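Local coordinates for ferritin, putative (PDB 5LS9), which probably takes up and stores iron inside a hollow shell of 24 subunits, and is here a humanized form made for cell-targeted delivery, at residues F[5-15]-F[102-113]; F[85-93]-F[133-144]. The protein carries 10 engineered substitutions. All coordinates share one frame; numbering follows the deposited sequence.

The chain starts with segment 5-15, at the head of helix 6-35. Helix 39-65 follows, then a long connection to helix 85-112. Contact 1 joins segment 5-15 to the far end of that helix and the residue just after it, 102-113, and closes a loop of 86 residues, mostly helix. Contact 2 starts at the beginning of the same helix, residues 85-93, and closes a shorter loop of 39 residues onto segment 133-144 of helix 116-146. The two loops cross and do not nest. Helix 85-112 is therefore held at both ends by different helices of the ferritin four-helix bundle. The contact centres lie about 29 Å apart, on opposite sides of the chain's centre.

Contact 1. Residues F[5-15]-F[102-113]; sequences SEKMVEALNRQ and RIHELVEMAMQE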
loop_
_atom_site.group_PDB
_atom_site.type_symbol
_atom_site.label_atom_id
_atom_site.label_comp_id
_atom_site.label_asym_id
_atom_site.label_seq_id
_atom_site.Cartn_x
_atom_site.Cartn_y
_atom_site.Cartn_z
ATOM N N SER F 5 2.407 -19.522 59.384
ATOM C CA SER F 5 2.837 -19.662 60.776
ATOM C C SER F 5 3.573 -18.418 61.284
ATOM O O SER F 5 4.294 -17.770 60.530
ATOM C CB SER F 5 3.733 -20.891 60.918
ATOM O OG SER F 5 4.807 -20.840 59.996
ATOM N N GLU F 6 3.395 -18.112 62.571
ATOM C CA GLU F 6 3.967 -16.910 63.198
ATOM C C GLU F 6 5.505 -16.886 63.245
ATOM O O GLU F 6 6.126 -15.818 63.283
ATOM C CB GLU F 6 3.409 -16.758 64.621
ATOM C CG GLU F 6 1.945 -16.339 64.677
ATOM C CD GLU F 6 1.701 -14.930 64.141
ATOM O OE1 GLU F 6 2.656 -14.118 64.108
ATOM O OE2 GLU F 6 0.551 -14.625 63.751
ATOM N N LYS F 7 6.106 -18.070 63.263
ATOM C CA LYS F 7 7.558 -18.210 63.239
ATOM C C LYS F 7 8.100 -17.758 61.878
ATOM O O LYS F 7 9.185 -17.173 61.790
ATOM C CB LYS F 7 7.938 -19.672 63.517
ATOM C CG LYS F 7 9.387 -19.892 63.905
ATOM C CD LYS F 7 9.595 -21.310 64.407
ATOM C CE LYS F 7 11.033 -21.566 64.832
ATOM N NZ LYS F 7 11.912 -21.846 63.668
ATOM N N MET F 8 7.323 -18.026 60.823
ATOM C CA MET F 8 7.690 -17.642 59.457
ATOM C C MET F 8 7.564 -16.137 59.240
ATOM O O MET F 8 8.408 -15.528 58.587
ATOM C CB MET F 8 6.826 -18.393 58.434
ATOM C CG MET F 8 7.366 -18.358 57.014
ATOM S SD MET F 8 9.119 -18.775 56.909
ATOM C CE MET F 8 9.009 -20.466 56.345
ATOM N N VAL F 9 6.510 -15.543 59.790
ATOM C CA VAL F 9 6.326 -14.086 59.761
ATOM C C VAL F 9 7.543 -13.360 60.361
ATOM O O VAL F 9 8.079 -12.417 59.765
ATOM C CB VAL F 9 5.043 -13.678 60.521
ATOM C CG1 VAL F 9 4.961 -12.167 60.699
ATOM C CG2 VAL F 9 3.804 -14.189 59.795
ATOM N N GLU F 10 7.972 -13.816 61.538
ATOM C CA GLU F 10 9.145 -13.258 62.231
ATOM C C GLU F 10 10.452 -13.460 61.439
ATOM O O GLU F 10 11.248 -12.530 61.289
ATOM C CB GLU F 10 9.252 -13.865 63.642
ATOM C CG GLU F 10 10.521 -13.534 64.434
ATOM C CD GLU F 10 10.868 -12.050 64.468
ATOM O OE1 GLU F 10 12.058 -11.719 64.251
ATOM O OE2 GLU F 10 9.959 -11.218 64.706
ATOM N N ALA F 11 10.660 -14.673 60.936
ATOM C CA ALA F 11 11.867 -15.000 60.170
ATOM C C ALA F 11 11.993 -14.166 58.892
ATOM O O ALA F 11 13.105 -13.834 58.477
ATOM C CB ALA F 11 11.894 -16.488 59.834
ATOM N N LEU F 12 10.856 -13.843 58.272
ATOM C CA LEU F 12 10.824 -13.030 57.043
ATOM C C LEU F 12 11.020 -11.536 57.330
ATOM O O LEU F 12 11.648 -10.833 56.542
ATOM C CB LEU F 12 9.516 -13.252 56.269
ATOM C CG LEU F 12 9.277 -14.633 55.638
ATOM C CD1 LEU F 12 7.845 -14.732 55.126
ATOM C CD2 LEU F 12 10.261 -14.925 54.516
ATOM N N ASN F 13 10.475 -11.055 58.446
ATOM C CA ASN F 13 10.768 -9.700 58.924
ATOM C C ASN F 13 12.253 -9.481 59.174
ATOM O O ASN F 13 12.769 -8.375 58.973
ATOM C CB ASN F 13 10.010 -9.409 60.209
ATOM C CG ASN F 13 8.577 -9.023 59.956
ATOM O OD1 ASN F 13 8.307 -8.029 59.294
ATOM N ND2 ASN F 13 7.648 -9.792 60.494
ATOM N N ARG F 14 12.928 -10.536 59.631
ATOM C CA ARG F 14 14.379 -10.516 59.781
ATOM C C ARG F 14 15.040 -10.404 58.419
ATOM O O ARG F 14 15.906 -9.547 58.222
ATOM C CB ARG F 14 14.890 -11.767 60.510
ATOM C CG ARG F 14 14.728 -11.726 62.024
ATOM C CD ARG F 14 15.738 -10.782 62.664
ATOM N NE ARG F 14 15.280 -10.290 63.962
ATOM C CZ ARG F 14 15.746 -9.203 64.579
ATOM N NH1 ARG F 14 16.699 -8.454 64.028
ATOM N NH2 ARG F 14 15.248 -8.858 65.764
ATOM N N GLN F 15 14.621 -11.254 57.477
ATOM C CA GLN F 15 15.200 -11.247 56.131
ATOM C C GLN F 15 14.985 -9.877 55.488
ATOM O O GLN F 15 15.955 -9.233 55.074
ATOM C CB GLN F 15 14.635 -12.392 55.274
ATOM C CG GLN F 15 15.236 -12.521 53.872
ATOM C CD GLN F 15 16.753 -12.703 53.855
ATOM O OE1 GLN F 15 17.365 -13.099 54.855
ATOM N NE2 GLN F 15 17.366 -12.420 52.705
ATOM N N ARG F 102 21.585 -17.892 54.613
ATOM C CA ARG F 102 20.434 -17.411 55.362
ATOM C C ARG F 102 19.142 -17.786 54.641
ATOM O O ARG F 102 18.167 -18.174 55.276
ATOM C CB ARG F 102 20.513 -15.893 55.551
ATOM C CG ARG F 102 19.475 -15.317 56.502
ATOM C CD ARG F 102 19.837 -15.558 57.963
ATOM N NE ARG F 102 18.650 -15.694 58.815
ATOM C CZ ARG F 102 17.826 -14.699 59.156
ATOM N NH1 ARG F 102 16.781 -14.951 59.935
ATOM N NH2 ARG F 102 18.029 -13.456 58.726
ATOM N N ILE F 103 19.132 -17.681 53.315
ATOM C CA ILE F 103 17.942 -18.037 52.545
ATOM C C ILE F 103 17.682 -19.550 52.538
ATOM O O ILE F 103 16.532 -19.969 52.637
ATOM C CB ILE F 103 17.976 -17.416 51.126
ATOM C CG1 ILE F 103 17.704 -15.913 51.251
ATOM C CG2 ILE F 103 16.938 -18.055 50.208
ATOM C CD1 ILE F 103 17.872 -15.110 49.986
ATOM N N HIS F 104 18.730 -20.369 52.456
ATOM C CA HIS F 104 18.546 -21.830 52.496
ATOM C C HIS F 104 18.038 -22.321 53.857
ATOM O O HIS F 104 17.503 -23.430 53.959
ATOM C CB HIS F 104 19.831 -22.575 52.114
ATOM C CG HIS F 104 19.990 -22.796 50.641
ATOM N ND1 HIS F 104 20.362 -24.011 50.105
ATOM C CD2 HIS F 104 19.829 -21.955 49.591
ATOM C CE1 HIS F 104 20.433 -23.906 48.789
ATOM N NE2 HIS F 104 20.109 -22.671 48.452
ATOM N N GLU F 105 18.217 -21.509 54.895
ATOM C CA GLU F 105 17.631 -21.798 56.202
ATOM C C GLU F 105 16.099 -21.626 56.175
ATOM O O GLU F 105 15.371 -22.423 56.765
ATOM C CB GLU F 105 18.295 -20.935 57.294
ATOM C CG GLU F 105 19.738 -21.353 57.587
ATOM C CD GLU F 105 20.425 -20.519 58.666
ATOM O OE1 GLU F 105 19.898 -19.446 59.032
ATOM O OE2 GLU F 105 21.506 -20.932 59.152
ATOM N N LEU F 106 15.626 -20.600 55.468
ATOM C CA LEU F 106 14.182 -20.341 55.305
ATOM C C LEU F 106 13.505 -21.381 54.396
ATOM O O LEU F 106 12.391 -21.828 54.669
ATOM C CB LEU F 106 13.937 -18.940 54.718
ATOM C CG LEU F 106 14.534 -17.715 55.418
ATOM C CD1 LEU F 106 14.398 -16.457 54.565
ATOM C CD2 LEU F 106 13.899 -17.500 56.786
ATOM N N VAL F 107 14.182 -21.742 53.310
ATOM C CA VAL F 107 13.670 -22.710 52.338
ATOM C C VAL F 107 13.443 -24.074 53.002
ATOM O O VAL F 107 12.425 -24.720 52.760
ATOM C CB VAL F 107 14.624 -22.834 51.111
ATOM C CG1 VAL F 107 14.208 -23.962 50.173
ATOM C CG2 VAL F 107 14.668 -21.530 50.336
ATOM N N GLU F 108 14.383 -24.498 53.840
ATOM C CA GLU F 108 14.199 -25.713 54.651
ATOM C C GLU F 108 13.072 -25.590 55.682
ATOM O O GLU F 108 12.310 -26.539 55.889
ATOM C CB GLU F 108 15.499 -26.091 55.371
ATOM C CG GLU F 108 16.467 -26.910 54.524
ATOM C CD GLU F 108 16.063 -28.371 54.427
ATOM O OE1 GLU F 108 16.922 -29.199 54.064
ATOM O OE2 GLU F 108 14.889 -28.696 54.718
ATOM N N MET F 109 12.984 -24.427 56.329
ATOM C CA MET F 109 11.936 -24.141 57.317
ATOM C C MET F 109 10.554 -24.275 56.708
ATOM O O MET F 109 9.665 -24.909 57.276
ATOM C CB MET F 109 12.098 -22.719 57.866
ATOM C CG MET F 109 11.180 -22.375 59.032
ATOM S SD MET F 109 11.427 -20.679 59.587
ATOM C CE MET F 109 13.169 -20.674 60.019
ATOM N N ALA F 110 10.384 -23.657 55.546
ATOM C CA ALA F 110 9.114 -23.678 54.833
ATOM C C ALA F 110 8.596 -25.100 54.664
ATOM O O ALA F 110 7.398 -25.336 54.769
ATOM C CB ALA F 110 9.266 -23.002 53.475
ATOM N N MET F 111 9.510 -26.038 54.423
ATOM C CA MET F 111 9.156 -27.436 54.150
ATOM C C MET F 111 8.857 -28.225 55.418
ATOM O O MET F 111 7.996 -29.102 55.398
ATOM C CB MET F 111 10.274 -28.127 53.368
ATOM C CG MET F 111 10.600 -27.430 52.054
ATOM S SD MET F 111 9.462 -27.773 50.701
ATOM C CE MET F 111 10.331 -29.156 49.961
ATOM N N GLN F 112 9.563 -27.920 56.509
ATOM C CA GLN F 112 9.276 -28.529 57.824
ATOM C C GLN F 112 7.886 -28.150 58.355
ATOM O O GLN F 112 7.231 -28.938 59.046
ATOM C CB GLN F 112 10.321 -28.110 58.865
ATOM C CG GLN F 112 11.717 -28.680 58.644
ATOM C CD GLN F 112 12.627 -28.573 59.864
ATOM O OE1 GLN F 112 13.589 -29.329 59.981
ATOM N NE2 GLN F 112 12.336 -27.639 60.772
ATOM N N GLU F 113 7.458 -26.929 58.038
ATOM C CA GLU F 113 6.134 -26.440 58.400
ATOM C C GLU F 113 5.128 -26.698 57.281
ATOM O O GLU F 113 3.961 -26.316 57.393
ATOM C CB GLU F 113 6.221 -24.948 58.721
ATOM C CG GLU F 113 7.153 -24.670 59.899
ATOM C CD GLU F 113 7.493 -23.207 60.099
ATOM O OE1 GLU F 113 6.725 -22.330 59.640
ATOM O OE2 GLU F 113 8.538 -22.954 60.735
#
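Met-8 and Gln-15 reach helix 85-112 by similar torsions. Each CG stands opposite the backbone N (chi1 -164° and -177°), and a bend at chi2 turns the end across the gap. The contact joins helices 6-35 and 85-112, two antiparallel helices of the ferritin four-helix bundle. Their axes are 11.0 Å apart here, so long side chains bridge them. Met-8 CE lies 3.6 Å from Ala-110 CA. Met-8 and Met-109 lie alongside each other, running in opposite senses, with their SD atoms 4.0 Å apart. Ala-11 CB packs on Leu-106 CD2 at 3.8 Å. Gln-15 likewise runs counter to Arg-102 and rests its CG on Leu-106 CD1. Its NE2 lies 3.8 Å from Ile-103 CG1 and is hydrogen-bonded to Glu-19, a magnesium ligand. A leucine in place of Gln-15 would probably leave Glu-19 without this amide donor and less firmly placed beside the metal. Arg-14 CB meets the edge of the Arg-102 guanidinium. At the other end Ser-5 OG donates to Glu-113 OE1; the modelled 2.5 Å is doubtful at this resolution. The chemistry is thus an apolar middle between polar ends, and the Gln-15 end is consistent with a second-shell role at the magnesium site.

Contact 2. Residues F[85-93]-F[133-144]; sequences PLAAFEHVY and EASALDIVEKLR
Glu-90 and Arg-144 make the one hydrogen bond between segments 85-93 and 133-144. Arg-144 NH1 donates to Glu-90 OE2 at 3.1 Å, as part of a salt bridge. The bond is weak and bent, with an N-H...O angle of 132°. The carboxylate and guanidinium planes are turned 56° apart. Glu-90 comes to Arg-144 nearly at right angles. Glu-90 CG lies 3.7 Å from Val-140 CG1, and Leu-86 CD1 sits at the edge of the guanidinium.

The second polar group is Glu-133. Its OE2 is hydrogen-bonded to Thr-100 OG1, farther along helix 85-112. Its OE1 lies 4.1 Å from Tyr-93 CE1, with ring and carboxylate planes strongly inclined. Three backbone carbonyls meet carbon atoms across the contact, yet each has a donor in its own helix. Pro-85 O, beside Leu-143 CD1, accepts from Phe-89 N. Phe-89 O, beside Val-140 CG2, takes a weak bond from Tyr-93 N. Val-140 O, beside Leu-86 CD1, accepts from Arg-144 N.

The rest is apolar packing between antiparallel helices with axes 8.9 Å apart. Ile-139 CG2 lies over one face of the Phe-89 ring, 3.9 Å from its centroid, in a CH-pi contact. Leu-137 CD1 stands over the centre of one Tyr-93 face. Tyr-93 extends opposite its backbone N (chi1 -179°), which lays the ring beside Leu-137. Val-92 CG1 meets Ala-136 CB at 4.0 Å.

Phe-89 also packs on helix 39-65, edge-to-face with Trp-44 and against Phe-41 and Met-45. Pro-85 and Val-92 touch helix 6-35. Ile-139 and Leu-143 meet the short helix 150-160, so this end of the bundle joins five helices.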
loop_
_atom_site.group_PDB
_atom_site.type_symbol
_atom_site.label_atom_id
_atom_site.label_comp_id
_atom_site.label_asym_id
_atom_site.label_seq_id
_atom_site.Cartn_x
_atom_site.Cartn_y
_atom_site.Cartn_z
ATOM N N PRO F 85 39.277 -1.294 46.247
ATOM C CA PRO F 85 38.186 -1.829 45.435
ATOM C C PRO F 85 38.116 -3.365 45.450
ATOM O O PRO F 85 37.022 -3.936 45.420
ATOM C CB PRO F 85 38.526 -1.315 44.038
ATOM C CG PRO F 85 39.199 -0.009 44.291
ATOM C CD PRO F 85 39.995 -0.208 45.551
ATOM N N LEU F 86 39.277 -4.019 45.504
ATOM C CA LEU F 86 39.350 -5.476 45.591
ATOM C C LEU F 86 38.809 -6.005 46.923
ATOM O O LEU F 86 37.952 -6.896 46.938
ATOM C CB LEU F 86 40.793 -5.933 45.380
ATOM C CG LEU F 86 41.116 -7.419 45.528
ATOM C CD1 LEU F 86 40.117 -8.338 44.826
ATOM C CD2 LEU F 86 42.523 -7.661 45.005
ATOM N N ALA F 87 39.308 -5.457 48.032
ATOM C CA ALA F 87 38.826 -5.830 49.374
ATOM C C ALA F 87 37.344 -5.489 49.560
ATOM O O ALA F 87 36.598 -6.235 50.200
ATOM C CB ALA F 87 39.660 -5.145 50.447
ATOM N N ALA F 88 36.932 -4.353 48.997
ATOM C CA ALA F 88 35.532 -3.945 48.990
ATOM C C ALA F 88 34.668 -5.046 48.410
ATOM O O ALA F 88 33.717 -5.482 49.051
ATOM C CB ALA F 88 35.356 -2.668 48.178
ATOM N N PHE F 89 35.015 -5.501 47.206
ATOM C CA PHE F 89 34.232 -6.530 46.507
ATOM C C PHE F 89 34.374 -7.929 47.096
ATOM O O PHE F 89 33.539 -8.787 46.831
ATOM C CB PHE F 89 34.563 -6.572 45.010
ATOM C CG PHE F 89 33.567 -5.842 44.150
ATOM C CD1 PHE F 89 32.265 -6.313 44.029
ATOM C CD2 PHE F 89 33.928 -4.692 43.457
ATOM C CE1 PHE F 89 31.342 -5.649 43.238
ATOM C CE2 PHE F 89 33.010 -4.025 42.663
ATOM C CZ PHE F 89 31.717 -4.505 42.550
ATOM N N GLU F 90 35.430 -8.168 47.871
ATOM C CA GLU F 90 35.547 -9.423 48.619
ATOM C C GLU F 90 34.628 -9.452 49.842
ATOM O O GLU F 90 34.311 -10.532 50.349
ATOM C CB GLU F 90 36.991 -9.696 49.027
ATOM C CG GLU F 90 37.815 -10.277 47.896
ATOM C CD GLU F 90 39.236 -10.577 48.312
ATOM O OE1 GLU F 90 39.941 -9.625 48.707
ATOM O OE2 GLU F 90 39.648 -11.755 48.235
ATOM N N HIS F 91 34.197 -8.281 50.306
ATOM C CA HIS F 91 33.175 -8.203 51.352
ATOM C C HIS F 91 31.781 -8.457 50.781
ATOM O O HIS F 91 30.945 -9.104 51.423
ATOM C CB HIS F 91 33.202 -6.847 52.051
ATOM C CG HIS F 91 32.501 -6.845 53.371
ATOM N ND1 HIS F 91 31.220 -6.362 53.535
ATOM C CD2 HIS F 91 32.897 -7.282 54.590
ATOM C CE1 HIS F 91 30.862 -6.490 54.800
ATOM N NE2 HIS F 91 31.861 -7.046 55.462
ATOM N N VAL F 92 31.541 -7.944 49.575
ATOM C CA VAL F 92 30.273 -8.155 48.871
ATOM C C VAL F 92 30.002 -9.654 48.723
ATOM O O VAL F 92 28.912 -10.127 49.042
ATOM C CB VAL F 92 30.276 -7.465 47.479
ATOM C CG1 VAL F 92 29.061 -7.864 46.648
ATOM C CG2 VAL F 92 30.322 -5.952 47.636
ATOM N N TYR F 93 30.998 -10.395 48.249
ATOM C CA TYR F 93 30.865 -11.842 48.093
ATOM C C TYR F 93 30.522 -12.496 49.440
ATOM O O TYR F 93 29.424 -13.036 49.603
ATOM C CB TYR F 93 32.145 -12.433 47.478
ATOM C CG TYR F 93 32.110 -13.935 47.242
ATOM C CD1 TYR F 93 31.115 -14.515 46.460
ATOM C CD2 TYR F 93 33.090 -14.768 47.780
ATOM C CE1 TYR F 93 31.088 -15.884 46.234
ATOM C CE2 TYR F 93 33.068 -16.136 47.562
ATOM C CZ TYR F 93 32.067 -16.690 46.789
ATOM O OH TYR F 93 32.053 -18.049 46.569
ATOM N N GLU F 133 26.117 -14.151 43.527
ATOM C CA GLU F 133 27.443 -14.699 43.857
ATOM C C GLU F 133 28.370 -14.667 42.651
ATOM O O GLU F 133 29.486 -14.159 42.740
ATOM C CB GLU F 133 27.346 -16.155 44.351
ATOM C CG GLU F 133 26.917 -16.347 45.802
ATOM C CD GLU F 133 26.939 -17.812 46.220
ATOM O OE1 GLU F 133 27.970 -18.487 45.997
ATOM O OE2 GLU F 133 25.925 -18.293 46.774
ATOM N N ALA F 134 27.898 -15.220 41.533
ATOM C CA ALA F 134 28.708 -15.370 40.313
ATOM C C ALA F 134 29.037 -14.042 39.631
ATOM O O ALA F 134 30.006 -13.976 38.879
ATOM C CB ALA F 134 28.023 -16.307 39.324
ATOM N N SER F 135 28.234 -13.004 39.880
ATOM C CA SER F 135 28.504 -11.648 39.364
ATOM C C SER F 135 29.503 -10.905 40.242
ATOM O O SER F 135 30.396 -10.215 39.750
ATOM C CB SER F 135 27.210 -10.838 39.259
ATOM O OG SER F 135 26.364 -11.358 38.240
ATOM N N ALA F 136 29.340 -11.049 41.549
ATOM C CA ALA F 136 30.305 -10.519 42.509
ATOM C C ALA F 136 31.658 -11.185 42.308
ATOM O O ALA F 136 32.660 -10.502 42.065
ATOM C CB ALA F 136 29.816 -10.744 43.933
ATOM N N LEU F 137 31.659 -12.521 42.393
ATOM C CA LEU F 137 32.871 -13.335 42.264
ATOM C C LEU F 137 33.543 -13.203 40.893
ATOM O O LEU F 137 34.747 -13.443 40.774
ATOM C CB LEU F 137 32.566 -14.811 42.550
ATOM C CG LEU F 137 33.743 -15.792 42.466
ATOM C CD1 LEU F 137 34.735 -15.541 43.590
ATOM C CD2 LEU F 137 33.248 -17.228 42.489
ATOM N N ASP F 138 32.788 -12.840 39.857
ATOM C CA ASP F 138 33.408 -12.523 38.571
ATOM C C ASP F 138 34.321 -11.327 38.770
ATOM O O ASP F 138 35.488 -11.362 38.385
ATOM C CB ASP F 138 32.366 -12.217 37.485
ATOM C CG ASP F 138 32.962 -12.233 36.080
ATOM O OD1 ASP F 138 34.094 -12.744 35.922
ATOM O OD2 ASP F 138 32.300 -11.743 35.130
ATOM N N ILE F 139 33.788 -10.291 39.412
ATOM C CA ILE F 139 34.502 -9.024 39.577
ATOM C C ILE F 139 35.649 -9.142 40.591
ATOM O O ILE F 139 36.714 -8.542 40.397
ATOM C CB ILE F 139 33.535 -7.876 39.972
ATOM C CG1 ILE F 139 32.426 -7.726 38.923
ATOM C CG2 ILE F 139 34.277 -6.549 40.108
ATOM C CD1 ILE F 139 31.176 -7.046 39.442
ATOM N N VAL F 140 35.432 -9.901 41.663
ATOM C CA VAL F 140 36.485 -10.166 42.651
ATOM C C VAL F 140 37.721 -10.708 41.944
ATOM O O VAL F 140 38.825 -10.182 42.119
ATOM C CB VAL F 140 36.033 -11.187 43.722
ATOM C CG1 VAL F 140 37.222 -11.736 44.493
ATOM C CG2 VAL F 140 35.038 -10.554 44.682
ATOM N N GLU F 141 37.508 -11.761 41.152
ATOM C CA GLU F 141 38.555 -12.378 40.335
ATOM C C GLU F 141 39.220 -11.350 39.425
ATOM O O GLU F 141 40.438 -11.192 39.458
ATOM C CB GLU F 141 37.986 -13.517 39.475
ATOM C CG GLU F 141 37.748 -14.836 40.196
ATOM C CD GLU F 141 37.136 -15.887 39.274
ATOM O OE1 GLU F 141 35.973 -15.714 38.852
ATOM O OE2 GLU F 141 37.813 -16.893 38.970
ATOM N N LYS F 142 38.419 -10.651 38.622
ATOM C CA LYS F 142 38.944 -9.632 37.703
ATOM C C LYS F 142 39.823 -8.606 38.398
ATOM O O LYS F 142 40.799 -8.145 37.816
ATOM C CB LYS F 142 37.818 -8.900 36.975
ATOM C CG LYS F 142 37.126 -9.750 35.931
ATOM C CD LYS F 142 36.790 -8.959 34.679
ATOM C CE LYS F 142 36.238 -9.884 33.608
ATOM N NZ LYS F 142 36.267 -9.262 32.260
ATOM N N LEU F 143 39.473 -8.248 39.632
ATOM C CA LEU F 143 40.243 -7.261 40.384
ATOM C C LEU F 143 41.601 -7.782 40.866
ATOM O O LEU F 143 42.546 -7.006 40.990
ATOM C CB LEU F 143 39.420 -6.707 41.548
ATOM C CG LEU F 143 38.347 -5.693 41.141
ATOM C CD1 LEU F 143 37.451 -5.344 42.315
ATOM C CD2 LEU F 143 38.962 -4.419 40.575
ATOM N N ARG F 144 41.705 -9.084 41.126
ATOM C CA ARG F 144 43.001 -9.698 41.433
ATOM C C ARG F 144 43.903 -9.757 40.196
ATOM O O ARG F 144 45.090 -9.420 40.272
ATOM C CB ARG F 144 42.823 -11.102 42.012
ATOM C CG ARG F 144 42.190 -11.122 43.397
ATOM C CD ARG F 144 41.959 -12.544 43.879
ATOM N NE ARG F 144 40.815 -12.640 44.784
ATOM C CZ ARG F 144 40.144 -13.764 45.043
ATOM N NH1 ARG F 144 39.113 -13.743 45.884
ATOM N NH2 ARG F 144 40.489 -14.912 44.469
#